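Local coordinates for pyridine nucleotide-disulphide oxidoreductase dimerisation region (Escherichia coli BL21, PDB 6KYY), which is an FAD-binding, class-I-type flavoprotein disulfide reductase induced by hypochlorous acid and probably involved in resistance to reactive chlorine species, at residues T60-A65 with F340-L345; E179-F184 with T214-Q219; A26-K31 with I316-L321; N9-V14 with D100-Q105. All blocks are in the same frame, centred on the assembly; numbering follows the deposited sequence.

Contact 1: residues T60-A65 with F340-L345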
loop_
_atom_site.group_PDB
_atom_site.type_symbol
_atom_site.label_atom_id
_atom_site.label_comp_id
_atom_site.label_asym_id
_atom_site.label_seq_id
_atom_site.Cartn_x
_atom_site.Cartn_y
_atom_site.Cartn_z
ATOM N N THR B 60 -5.318 -11.158 -9.128
ATOM C CA THR B 60 -6.471 -11.739 -8.445
ATOM C C THR B 60 -6.124 -13.097 -7.854
ATOM O O THR B 60 -6.503 -13.409 -6.718
ATOM C CB THR B 60 -7.651 -11.871 -9.415
ATOM O OG1 THR B 60 -7.946 -10.596 -10.000
ATOM C CG2 THR B 60 -8.890 -12.397 -8.701
ATOM N N LEU B 61 -5.390 -13.917 -8.610
ATOM C CA LEU B 61 -5.016 -15.240 -8.127
ATOM C C LEU B 61 -3.934 -15.159 -7.057
ATOM O O LEU B 61 -3.957 -15.926 -6.088
ATOM C CB LEU B 61 -4.559 -16.109 -9.298
ATOM C CG LEU B 61 -5.705 -16.681 -10.135
ATOM C CD1 LEU B 61 -5.317 -16.780 -11.599
ATOM C CD2 LEU B 61 -6.142 -18.036 -9.599
ATOM N N VAL B 62 -2.976 -14.239 -7.214
ATOM C CA VAL B 62 -1.910 -14.103 -6.223
ATOM C C VAL B 62 -2.488 -13.705 -4.870
ATOM O O VAL B 62 -2.047 -14.192 -3.823
ATOM C CB VAL B 62 -0.846 -13.097 -6.704
ATOM C CG1 VAL B 62 0.269 -12.969 -5.677
ATOM C CG2 VAL B 62 -0.269 -13.530 -8.041
ATOM N N HIS B 63 -3.488 -12.820 -4.870
ATOM C CA HIS B 63 -4.124 -12.432 -3.614
ATOM C C HIS B 63 -4.853 -13.611 -2.981
ATOM O O HIS B 63 -4.851 -13.762 -1.753
ATOM C CB HIS B 63 -5.085 -11.267 -3.846
ATOM C CG HIS B 63 -5.773 -10.797 -2.602
ATOM N ND1 HIS B 63 -6.998 -11.284 -2.199
ATOM C CD2 HIS B 63 -5.405 -9.886 -1.669
ATOM C CE1 HIS B 63 -7.356 -10.693 -1.073
ATOM N NE2 HIS B 63 -6.408 -9.840 -0.730
ATOM N N ASP B 64 -5.482 -14.456 -3.801
ATOM C CA ASP B 64 -6.114 -15.660 -3.272
ATOM C C ASP B 64 -5.074 -16.712 -2.913
ATOM O O ASP B 64 -5.232 -17.439 -1.925
ATOM C CB ASP B 64 -7.115 -16.217 -4.282
ATOM C CG ASP B 64 -8.514 -15.668 -4.082
ATOM O OD1 ASP B 64 -8.789 -15.123 -2.993
ATOM O OD2 ASP B 64 -9.338 -15.783 -5.014
ATOM N N ALA B 65 -4.000 -16.806 -3.703
ATOM C CA ALA B 65 -2.950 -17.776 -3.412
ATOM C C ALA B 65 -2.236 -17.459 -2.106
ATOM O O ALA B 65 -1.775 -18.375 -1.415
ATOM C CB ALA B 65 -1.949 -17.830 -4.565
ATOM N N PHE B 340 5.324 -9.113 -8.753
ATOM C CA PHE B 340 4.246 -9.423 -7.813
ATOM C C PHE B 340 4.363 -10.862 -7.308
ATOM O O PHE B 340 3.548 -11.741 -7.598
ATOM C CB PHE B 340 2.895 -9.153 -8.459
ATOM C CG PHE B 340 2.556 -7.696 -8.534
ATOM C CD1 PHE B 340 3.037 -6.913 -9.569
ATOM C CD2 PHE B 340 1.779 -7.102 -7.554
ATOM C CE1 PHE B 340 2.736 -5.568 -9.636
ATOM C CE2 PHE B 340 1.473 -5.757 -7.614
ATOM C CZ PHE B 340 1.953 -4.989 -8.658
ATOM N N MET B 341 5.411 -11.084 -6.518
ATOM C CA MET B 341 5.541 -12.317 -5.755
ATOM C C MET B 341 4.852 -12.176 -4.407
ATOM O O MET B 341 3.897 -11.409 -4.254
ATOM C CB MET B 341 7.005 -12.676 -5.510
ATOM C CG MET B 341 7.832 -12.994 -6.721
ATOM S SD MET B 341 9.500 -13.342 -6.144
ATOM C CE MET B 341 9.867 -11.827 -5.264
ATOM N N THR B 342 5.359 -12.914 -3.422
ATOM C CA THR B 342 4.973 -12.751 -2.023
ATOM C C THR B 342 6.236 -12.961 -1.198
ATOM O O THR B 342 6.675 -14.107 -1.008
ATOM C CB THR B 342 3.876 -13.731 -1.614
ATOM O OG1 THR B 342 2.736 -13.561 -2.468
ATOM C CG2 THR B 342 3.461 -13.495 -0.170
ATOM N N PRO B 343 6.863 -11.882 -0.706
ATOM C CA PRO B 343 6.450 -10.485 -0.867
ATOM C C PRO B 343 6.899 -9.874 -2.196
ATOM O O PRO B 343 7.923 -10.283 -2.742
ATOM C CB PRO B 343 7.135 -9.793 0.307
ATOM C CG PRO B 343 8.387 -10.576 0.506
ATOM C CD PRO B 343 8.089 -12.000 0.104
ATOM N N PRO B 344 6.138 -8.908 -2.705
ATOM C CA PRO B 344 6.455 -8.333 -4.018
ATOM C C PRO B 344 7.740 -7.515 -4.008
ATOM O O PRO B 344 8.130 -6.928 -2.997
ATOM C CB PRO B 344 5.237 -7.453 -4.328
ATOM C CG PRO B 344 4.544 -7.252 -3.019
ATOM C CD PRO B 344 4.835 -8.455 -2.190
ATOM N N LEU B 345 8.395 -7.480 -5.169
ATOM C CA LEU B 345 9.660 -6.778 -5.370
ATOM C C LEU B 345 9.396 -5.539 -6.218
ATOM O O LEU B 345 9.095 -5.652 -7.410
ATOM C CB LEU B 345 10.683 -7.693 -6.046
ATOM C CG LEU B 345 12.114 -7.197 -6.294
ATOM C CD1 LEU B 345 12.256 -6.516 -7.653
ATOM C CD2 LEU B 345 12.592 -6.282 -5.169
#

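Contact 2: residues E179-F184 with T214-Q219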
loop_
_atom_site.group_PDB
_atom_site.type_symbol
_atom_site.label_atom_id
_atom_site.label_comp_id
_atom_site.label_asym_id
_atom_site.label_seq_id
_atom_site.Cartn_x
_atom_site.Cartn_y
_atom_site.Cartn_z
ATOM N N GLU B 179 6.681 -14.455 -11.109
ATOM C CA GLU B 179 5.339 -14.148 -10.620
ATOM C C GLU B 179 4.487 -15.408 -10.543
ATOM O O GLU B 179 3.809 -15.658 -9.539
ATOM C CB GLU B 179 4.683 -13.110 -11.530
ATOM C CG GLU B 179 3.788 -12.111 -10.824
ATOM C CD GLU B 179 3.593 -10.843 -11.634
ATOM O OE1 GLU B 179 4.421 -9.916 -11.503
ATOM O OE2 GLU B 179 2.617 -10.778 -12.412
ATOM N N PHE B 180 4.516 -16.222 -11.601
ATOM C CA PHE B 180 3.775 -17.476 -11.609
ATOM C C PHE B 180 4.393 -18.518 -10.689
ATOM O O PHE B 180 3.689 -19.437 -10.255
ATOM C CB PHE B 180 3.690 -18.024 -13.033
ATOM C CG PHE B 180 2.532 -17.486 -13.818
ATOM C CD1 PHE B 180 1.245 -17.925 -13.561
ATOM C CD2 PHE B 180 2.728 -16.540 -14.808
ATOM C CE1 PHE B 180 0.176 -17.433 -14.279
ATOM C CE2 PHE B 180 1.661 -16.042 -15.530
ATOM C CZ PHE B 180 0.383 -16.490 -15.266
ATOM N N ALA B 181 5.686 -18.400 -10.385
ATOM C CA ALA B 181 6.324 -19.348 -9.478
ATOM C C ALA B 181 5.719 -19.260 -8.082
ATOM O O ALA B 181 5.291 -20.272 -7.514
ATOM C CB ALA B 181 7.831 -19.096 -9.431
ATOM N N SER B 182 5.666 -18.052 -7.515
ATOM C CA SER B 182 5.102 -17.889 -6.179
ATOM C C SER B 182 3.607 -18.182 -6.167
ATOM O O SER B 182 3.100 -18.791 -5.219
ATOM C CB SER B 182 5.366 -16.474 -5.660
ATOM O OG SER B 182 6.632 -15.997 -6.078
ATOM N N MET B 183 2.890 -17.759 -7.211
ATOM C CA MET B 183 1.436 -17.902 -7.222
ATOM C C MET B 183 1.017 -19.363 -7.120
ATOM O O MET B 183 0.110 -19.705 -6.353
ATOM C CB MET B 183 0.853 -17.270 -8.485
ATOM C CG MET B 183 -0.653 -17.437 -8.612
ATOM S SD MET B 183 -1.201 -17.575 -10.322
ATOM C CE MET B 183 -0.779 -15.949 -10.933
ATOM N N PHE B 184 1.666 -20.242 -7.885
ATOM C CA PHE B 184 1.290 -21.649 -7.856
ATOM C C PHE B 184 1.927 -22.386 -6.684
ATOM O O PHE B 184 1.320 -23.318 -6.144
ATOM C CB PHE B 184 1.655 -22.314 -9.183
ATOM C CG PHE B 184 0.660 -22.051 -10.280
ATOM C CD1 PHE B 184 0.619 -20.821 -10.918
ATOM C CD2 PHE B 184 -0.243 -23.029 -10.664
ATOM C CE1 PHE B 184 -0.300 -20.573 -11.922
ATOM C CE2 PHE B 184 -1.163 -22.788 -11.668
ATOM C CZ PHE B 184 -1.191 -21.559 -12.297
ATOM N N THR B 214 15.832 -17.620 -2.179
ATOM C CA THR B 214 15.598 -18.365 -0.945
ATOM C C THR B 214 14.145 -18.275 -0.495
ATOM O O THR B 214 13.617 -19.237 0.074
ATOM C CB THR B 214 16.526 -17.874 0.169
ATOM O OG1 THR B 214 16.107 -16.578 0.612
ATOM C CG2 THR B 214 17.965 -17.807 -0.318
ATOM N N ILE B 215 13.487 -17.135 -0.726
ATOM C CA ILE B 215 12.052 -17.051 -0.466
ATOM C C ILE B 215 11.305 -18.055 -1.332
ATOM O O ILE B 215 10.395 -18.751 -0.864
ATOM C CB ILE B 215 11.542 -15.616 -0.696
ATOM C CG1 ILE B 215 12.075 -14.670 0.379
ATOM C CG2 ILE B 215 10.020 -15.583 -0.711
ATOM C CD1 ILE B 215 11.653 -13.228 0.178
ATOM N N LEU B 216 11.689 -18.157 -2.606
ATOM C CA LEU B 216 11.060 -19.123 -3.498
ATOM C C LEU B 216 11.484 -20.551 -3.177
ATOM O O LEU B 216 10.686 -21.481 -3.335
ATOM C CB LEU B 216 11.391 -18.788 -4.952
ATOM C CG LEU B 216 10.691 -17.567 -5.552
ATOM C CD1 LEU B 216 11.122 -17.355 -6.994
ATOM C CD2 LEU B 216 9.187 -17.726 -5.459
ATOM N N ARG B 217 12.727 -20.746 -2.724
ATOM C CA ARG B 217 13.208 -22.100 -2.460
ATOM C C ARG B 217 12.490 -22.724 -1.271
ATOM O O ARG B 217 12.116 -23.902 -1.315
ATOM C CB ARG B 217 14.718 -22.091 -2.224
ATOM C CG ARG B 217 15.290 -23.460 -1.893
ATOM C CD ARG B 217 16.723 -23.372 -1.395
ATOM N NE ARG B 217 17.478 -22.320 -2.068
ATOM C CZ ARG B 217 18.149 -21.364 -1.437
ATOM N NH1 ARG B 217 18.161 -21.322 -0.111
ATOM N NH2 ARG B 217 18.811 -20.448 -2.131
ATOM N N ASP B 218 12.286 -21.953 -0.199
ATOM C CA ASP B 218 11.622 -22.485 0.986
ATOM C C ASP B 218 10.155 -22.805 0.734
ATOM O O ASP B 218 9.556 -23.562 1.506
ATOM C CB ASP B 218 11.759 -21.500 2.147
ATOM C CG ASP B 218 13.206 -21.213 2.497
ATOM O OD1 ASP B 218 13.492 -20.101 2.993
ATOM O OD2 ASP B 218 14.059 -22.098 2.274
ATOM N N GLN B 219 9.566 -22.250 -0.323
ATOM C CA GLN B 219 8.219 -22.604 -0.740
ATOM C C GLN B 219 8.194 -23.803 -1.679
ATOM O O GLN B 219 7.109 -24.240 -2.076
ATOM C CB GLN B 219 7.541 -21.406 -1.415
ATOM C CG GLN B 219 6.650 -20.592 -0.489
ATOM C CD GLN B 219 5.890 -19.503 -1.221
ATOM O OE1 GLN B 219 5.433 -18.534 -0.614
ATOM N NE2 GLN B 219 5.751 -19.657 -2.531
#

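Contact 3: residues A26-K31 with I316-L321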
loop_
_atom_site.group_PDB
_atom_site.type_symbol
_atom_site.label_atom_id
_atom_site.label_comp_id
_atom_site.label_asym_id
_atom_site.label_seq_id
_atom_site.Cartn_x
_atom_site.Cartn_y
_atom_site.Cartn_z
ATOM N N ALA B 26 -9.919 6.784 -27.099
ATOM C CA ALA B 26 -11.244 6.736 -27.709
ATOM C C ALA B 26 -12.269 7.494 -26.874
ATOM O O ALA B 26 -13.117 8.206 -27.421
ATOM C CB ALA B 26 -11.681 5.285 -27.902
ATOM N N VAL B 27 -12.204 7.356 -25.548
ATOM C CA VAL B 27 -13.153 8.056 -24.688
ATOM C C VAL B 27 -12.865 9.552 -24.672
ATOM O O VAL B 27 -13.788 10.374 -24.615
ATOM C CB VAL B 27 -13.138 7.462 -23.267
ATOM C CG1 VAL B 27 -14.343 7.945 -22.480
ATOM C CG2 VAL B 27 -13.153 5.953 -23.334
ATOM N N THR B 28 -11.587 9.933 -24.722
ATOM C CA THR B 28 -11.238 11.348 -24.660
ATOM C C THR B 28 -11.519 12.070 -25.972
ATOM O O THR B 28 -11.841 13.262 -25.959
ATOM C CB THR B 28 -9.766 11.516 -24.279
ATOM O OG1 THR B 28 -9.392 10.490 -23.350
ATOM C CG2 THR B 28 -9.537 12.878 -23.639
ATOM N N LEU B 29 -11.407 11.376 -27.108
ATOM C CA LEU B 29 -11.687 12.015 -28.389
ATOM C C LEU B 29 -13.182 12.049 -28.682
ATOM O O LEU B 29 -13.681 13.024 -29.254
ATOM C CB LEU B 29 -10.935 11.300 -29.513
ATOM C CG LEU B 29 -9.407 11.334 -29.427
ATOM C CD1 LEU B 29 -8.782 10.786 -30.701
ATOM C CD2 LEU B 29 -8.905 12.742 -29.141
ATOM N N ALA B 30 -13.911 10.998 -28.299
ATOM C CA ALA B 30 -15.364 11.017 -28.449
ATOM C C ALA B 30 -15.988 12.096 -27.577
ATOM O O ALA B 30 -16.978 12.728 -27.965
ATOM C CB ALA B 30 -15.949 9.651 -28.105
ATOM N N LYS B 31 -15.424 12.314 -26.388
ATOM C CA LYS B 31 -15.894 13.373 -25.506
ATOM C C LYS B 31 -15.563 14.758 -26.050
ATOM O O LYS B 31 -16.261 15.724 -25.723
ATOM C CB LYS B 31 -15.289 13.169 -24.114
ATOM C CG LYS B 31 -15.548 14.272 -23.108
ATOM C CD LYS B 31 -14.314 14.504 -22.252
ATOM C CE LYS B 31 -14.591 15.474 -21.120
ATOM N NZ LYS B 31 -13.808 15.127 -19.902
ATOM N N ILE B 316 0.836 11.452 -24.081
ATOM C CA ILE B 316 1.613 12.102 -25.133
ATOM C C ILE B 316 0.704 12.510 -26.285
ATOM O O ILE B 316 0.690 13.672 -26.708
ATOM C CB ILE B 316 2.747 11.182 -25.622
ATOM C CG1 ILE B 316 3.583 10.665 -24.449
ATOM C CG2 ILE B 316 3.625 11.910 -26.630
ATOM C CD1 ILE B 316 4.135 11.749 -23.568
ATOM N N VAL B 317 -0.077 11.559 -26.804
ATOM C CA VAL B 317 -0.888 11.839 -27.984
ATOM C C VAL B 317 -2.068 12.742 -27.642
ATOM O O VAL B 317 -2.508 13.536 -28.482
ATOM C CB VAL B 317 -1.346 10.524 -28.647
ATOM C CG1 VAL B 317 -0.154 9.608 -28.883
ATOM C CG2 VAL B 317 -2.403 9.824 -27.808
ATOM N N ARG B 318 -2.596 12.652 -26.417
ATOM C CA ARG B 318 -3.670 13.559 -26.025
ATOM C C ARG B 318 -3.166 14.989 -25.901
ATOM O O ARG B 318 -3.928 15.937 -26.124
ATOM C CB ARG B 318 -4.303 13.103 -24.710
ATOM C CG ARG B 318 -5.596 13.823 -24.354
ATOM C CD ARG B 318 -5.383 14.824 -23.227
ATOM N NE ARG B 318 -6.439 15.835 -23.179
ATOM C CZ ARG B 318 -6.218 17.146 -23.175
ATOM N NH1 ARG B 318 -7.237 17.994 -23.130
ATOM N NH2 ARG B 318 -4.976 17.612 -23.217
ATOM N N ASP B 319 -1.889 15.163 -25.555
ATOM C CA ASP B 319 -1.307 16.496 -25.481
ATOM C C ASP B 319 -1.043 17.089 -26.858
ATOM O O ASP B 319 -0.852 18.304 -26.970
ATOM C CB ASP B 319 -0.010 16.457 -24.674
ATOM C CG ASP B 319 0.355 17.809 -24.094
ATOM O OD1 ASP B 319 -0.559 18.627 -23.865
ATOM O OD2 ASP B 319 1.557 18.052 -23.865
ATOM N N GLU B 320 -1.022 16.267 -27.906
ATOM C CA GLU B 320 -0.814 16.779 -29.254
ATOM C C GLU B 320 -2.128 17.071 -29.970
ATOM O O GLU B 320 -2.245 18.092 -30.655
ATOM C CB GLU B 320 0.013 15.788 -30.078
ATOM C CG GLU B 320 0.341 16.282 -31.478
ATOM C CD GLU B 320 1.419 15.463 -32.153
ATOM O OE1 GLU B 320 2.587 15.904 -32.159
ATOM O OE2 GLU B 320 1.097 14.379 -32.683
ATOM N N LEU B 321 -3.122 16.195 -29.818
ATOM C CA LEU B 321 -4.380 16.364 -30.535
ATOM C C LEU B 321 -5.300 17.381 -29.872
ATOM O O LEU B 321 -6.090 18.034 -30.562
ATOM C CB LEU B 321 -5.102 15.022 -30.655
ATOM C CG LEU B 321 -4.291 13.834 -31.170
ATOM C CD1 LEU B 321 -5.142 12.575 -31.176
ATOM C CD2 LEU B 321 -3.740 14.121 -32.557
#

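Contact 4: residues N9-V14 with D100-Q105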
loop_
_atom_site.group_PDB
_atom_site.type_symbol
_atom_site.label_atom_id
_atom_site.label_comp_id
_atom_site.label_asym_id
_atom_site.label_seq_id
_atom_site.Cartn_x
_atom_site.Cartn_y
_atom_site.Cartn_z
ATOM N N ASN B 9 -18.511 5.638 -43.001
ATOM C CA ASN B 9 -17.934 6.938 -43.296
ATOM C C ASN B 9 -16.440 6.906 -42.983
ATOM O O ASN B 9 -15.869 5.856 -42.677
ATOM C CB ASN B 9 -18.634 8.033 -42.496
ATOM C CG ASN B 9 -20.086 8.215 -42.881
ATOM O OD1 ASN B 9 -20.578 7.611 -43.837
ATOM N ND2 ASN B 9 -20.789 9.040 -42.118
ATOM N N LYS B 10 -15.788 8.061 -43.061
ATOM C CA LYS B 10 -14.407 8.189 -42.625
ATOM C C LYS B 10 -14.373 8.699 -41.190
ATOM O O LYS B 10 -14.986 9.722 -40.871
ATOM C CB LYS B 10 -13.621 9.129 -43.540
ATOM C CG LYS B 10 -12.107 9.007 -43.382
ATOM C CD LYS B 10 -11.353 9.896 -44.361
ATOM C CE LYS B 10 -11.662 11.363 -44.126
ATOM N NZ LYS B 10 -10.761 12.251 -44.912
ATOM N N TYR B 11 -13.656 7.984 -40.331
ATOM C CA TYR B 11 -13.525 8.373 -38.937
ATOM C C TYR B 11 -12.362 9.341 -38.772
ATOM O O TYR B 11 -11.296 9.156 -39.365
ATOM C CB TYR B 11 -13.317 7.148 -38.048
ATOM C CG TYR B 11 -14.503 6.211 -38.008
ATOM C CD1 TYR B 11 -15.544 6.416 -37.112
ATOM C CD2 TYR B 11 -14.585 5.125 -38.870
ATOM C CE1 TYR B 11 -16.630 5.563 -37.072
ATOM C CE2 TYR B 11 -15.668 4.268 -38.839
ATOM C CZ TYR B 11 -16.687 4.492 -37.938
ATOM O OH TYR B 11 -17.770 3.642 -37.902
ATOM N N GLN B 12 -12.580 10.384 -37.967
ATOM C CA GLN B 12 -11.496 11.310 -37.659
ATOM C C GLN B 12 -10.358 10.606 -36.933
ATOM O O GLN B 12 -9.198 11.021 -37.041
ATOM C CB GLN B 12 -12.020 12.478 -36.824
ATOM C CG GLN B 12 -13.023 13.361 -37.550
ATOM C CD GLN B 12 -13.864 14.192 -36.601
ATOM O OE1 GLN B 12 -14.691 13.662 -35.860
ATOM N NE2 GLN B 12 -13.655 15.504 -36.619
ATOM N N ALA B 13 -10.668 9.539 -36.199
ATOM C CA ALA B 13 -9.669 8.744 -35.502
ATOM C C ALA B 13 -10.083 7.283 -35.547
ATOM O O ALA B 13 -11.242 6.956 -35.275
ATOM C CB ALA B 13 -9.504 9.205 -34.049
ATOM N N VAL B 14 -9.142 6.412 -35.901
ATOM C CA VAL B 14 -9.351 4.968 -35.888
ATOM C C VAL B 14 -8.270 4.352 -35.015
ATOM O O VAL B 14 -7.074 4.519 -35.288
ATOM C CB VAL B 14 -9.324 4.364 -37.300
ATOM C CG1 VAL B 14 -9.612 2.871 -37.240
ATOM C CG2 VAL B 14 -10.327 5.063 -38.198
ATOM N N ASP B 100 -17.555 3.745 -32.224
ATOM C CA ASP B 100 -18.011 2.516 -32.868
ATOM C C ASP B 100 -17.001 1.419 -32.544
ATOM O O ASP B 100 -15.924 1.365 -33.144
ATOM C CB ASP B 100 -18.158 2.703 -34.375
ATOM C CG ASP B 100 -19.454 3.382 -34.756
ATOM O OD1 ASP B 100 -19.408 4.344 -35.552
ATOM O OD2 ASP B 100 -20.519 2.957 -34.261
ATOM N N VAL B 101 -17.339 0.554 -31.593
ATOM C CA VAL B 101 -16.512 -0.610 -31.292
ATOM C C VAL B 101 -16.778 -1.650 -32.376
ATOM O O VAL B 101 -17.870 -2.216 -32.454
ATOM C CB VAL B 101 -16.805 -1.169 -29.896
ATOM C CG1 VAL B 101 -15.786 -2.239 -29.534
ATOM C CG2 VAL B 101 -16.798 -0.051 -28.866
ATOM N N ILE B 102 -15.780 -1.897 -33.218
ATOM C CA ILE B 102 -15.930 -2.735 -34.401
ATOM C C ILE B 102 -15.155 -4.026 -34.171
ATOM O O ILE B 102 -13.920 -4.015 -34.085
ATOM C CB ILE B 102 -15.452 -2.014 -35.668
ATOM C CG1 ILE B 102 -16.402 -0.864 -36.007
ATOM C CG2 ILE B 102 -15.352 -2.987 -36.833
ATOM C CD1 ILE B 102 -15.703 0.437 -36.312
ATOM N N ASP B 103 -15.878 -5.137 -34.067
ATOM C CA ASP B 103 -15.240 -6.442 -33.963
ATOM C C ASP B 103 -14.622 -6.832 -35.299
ATOM O O ASP B 103 -15.212 -6.612 -36.359
ATOM C CB ASP B 103 -16.256 -7.501 -33.534
ATOM C CG ASP B 103 -16.569 -7.446 -32.052
ATOM O OD1 ASP B 103 -15.745 -7.933 -31.249
ATOM O OD2 ASP B 103 -17.643 -6.920 -31.691
ATOM N N GLY B 104 -13.434 -7.408 -35.245
ATOM C CA GLY B 104 -12.758 -7.895 -36.434
ATOM C C GLY B 104 -11.259 -7.677 -36.366
ATOM O O GLY B 104 -10.756 -6.806 -35.657
ATOM N N GLN B 105 -10.531 -8.490 -37.131
ATOM C CA GLN B 105 -9.074 -8.427 -37.189
ATOM C C GLN B 105 -8.668 -7.390 -38.231
ATOM O O GLN B 105 -8.914 -7.573 -39.427
ATOM C CB GLN B 105 -8.495 -9.799 -37.522
ATOM C CG GLN B 105 -7.000 -9.924 -37.273
ATOM C CD GLN B 105 -6.187 -9.836 -38.549
ATOM O OE1 GLN B 105 -6.497 -10.490 -39.543
ATOM N NE2 GLN B 105 -5.137 -9.024 -38.526
#

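Contact 1: residues T60-A65 with F340-L345
Val62 packs against the loop 340-345 in a small, buried helix-to-loop contact that joins helix 55-65, which begins at Cys55, to the dimerisation domain. No hydrogen bond links the two segments; one methyl group does nearly all the touching. Val62 CG1 lies anti to its own backbone nitrogen (chi1 -179°), which carries it out from the helix to a group of three loop oxygens. It sits 4.0 Å from Phe340 O and 4.1 Å from Thr342 OG1, with Met341 O at a similar range. The apolar tip therefore rests on the polar rim of the loop, while the side chains of Val62 and Thr342 run antiparallel alongside one another. Thr342 OG1 finds its main polar partner in Gln66 NE2, just past the helical segment, and makes a weak hydrogen bond of 3.0 Å to Met341 O. The loop turns sharply beyond this point, through a cis peptide bond between Thr342 and Pro343. Phe340 starts toward the helix, but its ring swings off to touch FAD and meets the ring of His407 with the planes about 50° apart. Pro434 of the second subunit packs on it too, next in sequence to His433, the probable proton acceptor. Cys55 and Cys50 are copper ligands here and probably the redox-active pair. Around the contact, Ala65 and Thr342 both lean on Asn186 of helix 175-186, Met341 and Pro343 meet Ile212 and Ile215 of helix 206-218, and Leu61 faces helix 71-94.

Contact 2: residues E179-F184 with T214-Q219
Neither face nor edge of an aromatic ring or guanidinium takes part where Ser182 and Ala181 meet Leu216: the Phe180 ring has Phe184 CD1 in plane at its edge, and the Arg217 guanidinium has Thr214 CA over one face, offset toward the rim, each within its own helix. The crossing is made by Leu216. Its CG stands beside the backbone nitrogen (chi1 -73°), and chi2 (180°) sets CD1 anti to CA and leaves CD2 as the branch turned to the other helix. This branch lies over the Ser182 side chain, with Leu216 CD2 4.0 Å from Ser182 CB, and also approaches Ala181, where the distance from Leu216 CD2 to Ala181 CB is 4.4 Å. Gln219 comes alongside Ser182 at the end of helix 206-218. Both helices are connections of the parallel Rossmann-type sheet, helix 175-186 leading from strand 167-171 to 190-194 and helix 206-218 leading into strand 221-224. Met341 also packs on Ser182, and Val178 on Leu216. With no hydrogen bond between the segments, the small residues of one helix simply accept a leucine branch of the other; the Ser182 hydroxyl turns back to its own helix in a weak hydrogen bond to Val178 O, and the join is essentially van der Waals.

Contact 3: residues A26-K31 with I316-L321
Thr28 OG1 is gripped twice, by Thr24 O one turn earlier in its own helix and by Tyr314 OH from helix 307-321, so this hydroxyl ties the two helices together just beside the place where Thr28 touches Arg318. Within the segments themselves the contact is apolar. With CG2 anti to the backbone nitrogen, Thr28 points this methyl at the other helix, where it meets the aliphatic part of the arginine: Thr28 CG2 is 4.1 Å from Arg318 CG. The two side chains cross at about a right angle. The bend at chi2 (-106°) of Arg318 brings the guanidinium round until its edge lies by the same methyl, which is near its plane. A second pair lies alongside, Leu29 CD1 and Leu321 CD1 touching at 4.1 Å, again with the side chains crossing nearly perpendicularly. Helix 20-31 follows strand 10-16 through a glycine-rich turn of probable Rossmann type, whose amides lie on FAD. Thr28 and Leu29 are the residues that meet helix 307-321, while Leu29 also touches Ala13 and Val36, and Ala26 packs on strands 10-16, 36-40 and 99-103.

Contact 4: residues N9-V14 with D100-Q105
Tyr11, Asp100 and Ile102 carry this contact, and Tyr11 gives it the largest share of buried surface. Strands 10-16 and 99-103 are not neighbours in the sheet: strand 36-40 lies between them, parallel to both. Tyr11 precedes a corner of the chain at Gln12 and bonds through its backbone to His126 and Glu128; beyond the corner, Ala13 pairs with Ala37. With CG beside the backbone nitrogen (chi1 -65°), the tyrosine side chain reaches across the middle strand, touching Ala37, and sends its hydroxyl to the far strand. There Tyr11 OH donates to Asp100 OD1 over 2.9 Å, the one hydrogen bond between the segments. The oxygen lies in the plane of the ring, at its edge, and Asp100 OD1 is also 3.4 Å from Tyr11 CE1. The ring and carboxylate planes stand 78° apart, and the hydroxyl comes to OD1 from above the carboxylate plane, 45° out of it. Ile102, two residues on and on the same side of its strand as Asp100, closes the apolar part: Ile102 CD1 reaches to 4.5 Å from Tyr11 CZ, obliquely to the ring. Ile125 of strand 123-127 touches both Tyr11 and Ile102, and Arg35 packs on Tyr11. The strand carrying Asp100 runs on to Gly104 and Gln105, which touch FAD. Chemically the contact joins a neutral donor to a carboxylate. Arg35 NH1 adds a long, weak ion pair to the same OD1, and the two together would be expected to favour the charged form of Asp100 in this partly buried spot.

Overall arrangement
The eight segments come along the chain as 9-14, 26-31, 60-65, 100-105, 179-184, 214-219, 316-321 and 340-345. Contacts 3 and 4, centres 16 Å apart, belong to the FAD-binding part, where strand 10-16 runs on into helix 20-31. Contacts 1 and 2, centres 10 Å apart, lie on the other side of the chain's centre. Between clusters, centres are 34 to 44 Å apart. Contact 2 is nested inside the loops closed by contacts 1 and 3; contacts 1, 3 and 4 all cross one another, and contact 4 closes before contact 2 opens. Contact 1 brings the FAD-side helix 55-65 to the dimerisation region, and contact 2 abuts it inside the second Rossmann-type unit, where Phe340 N probably bonds to Glu179 OE1.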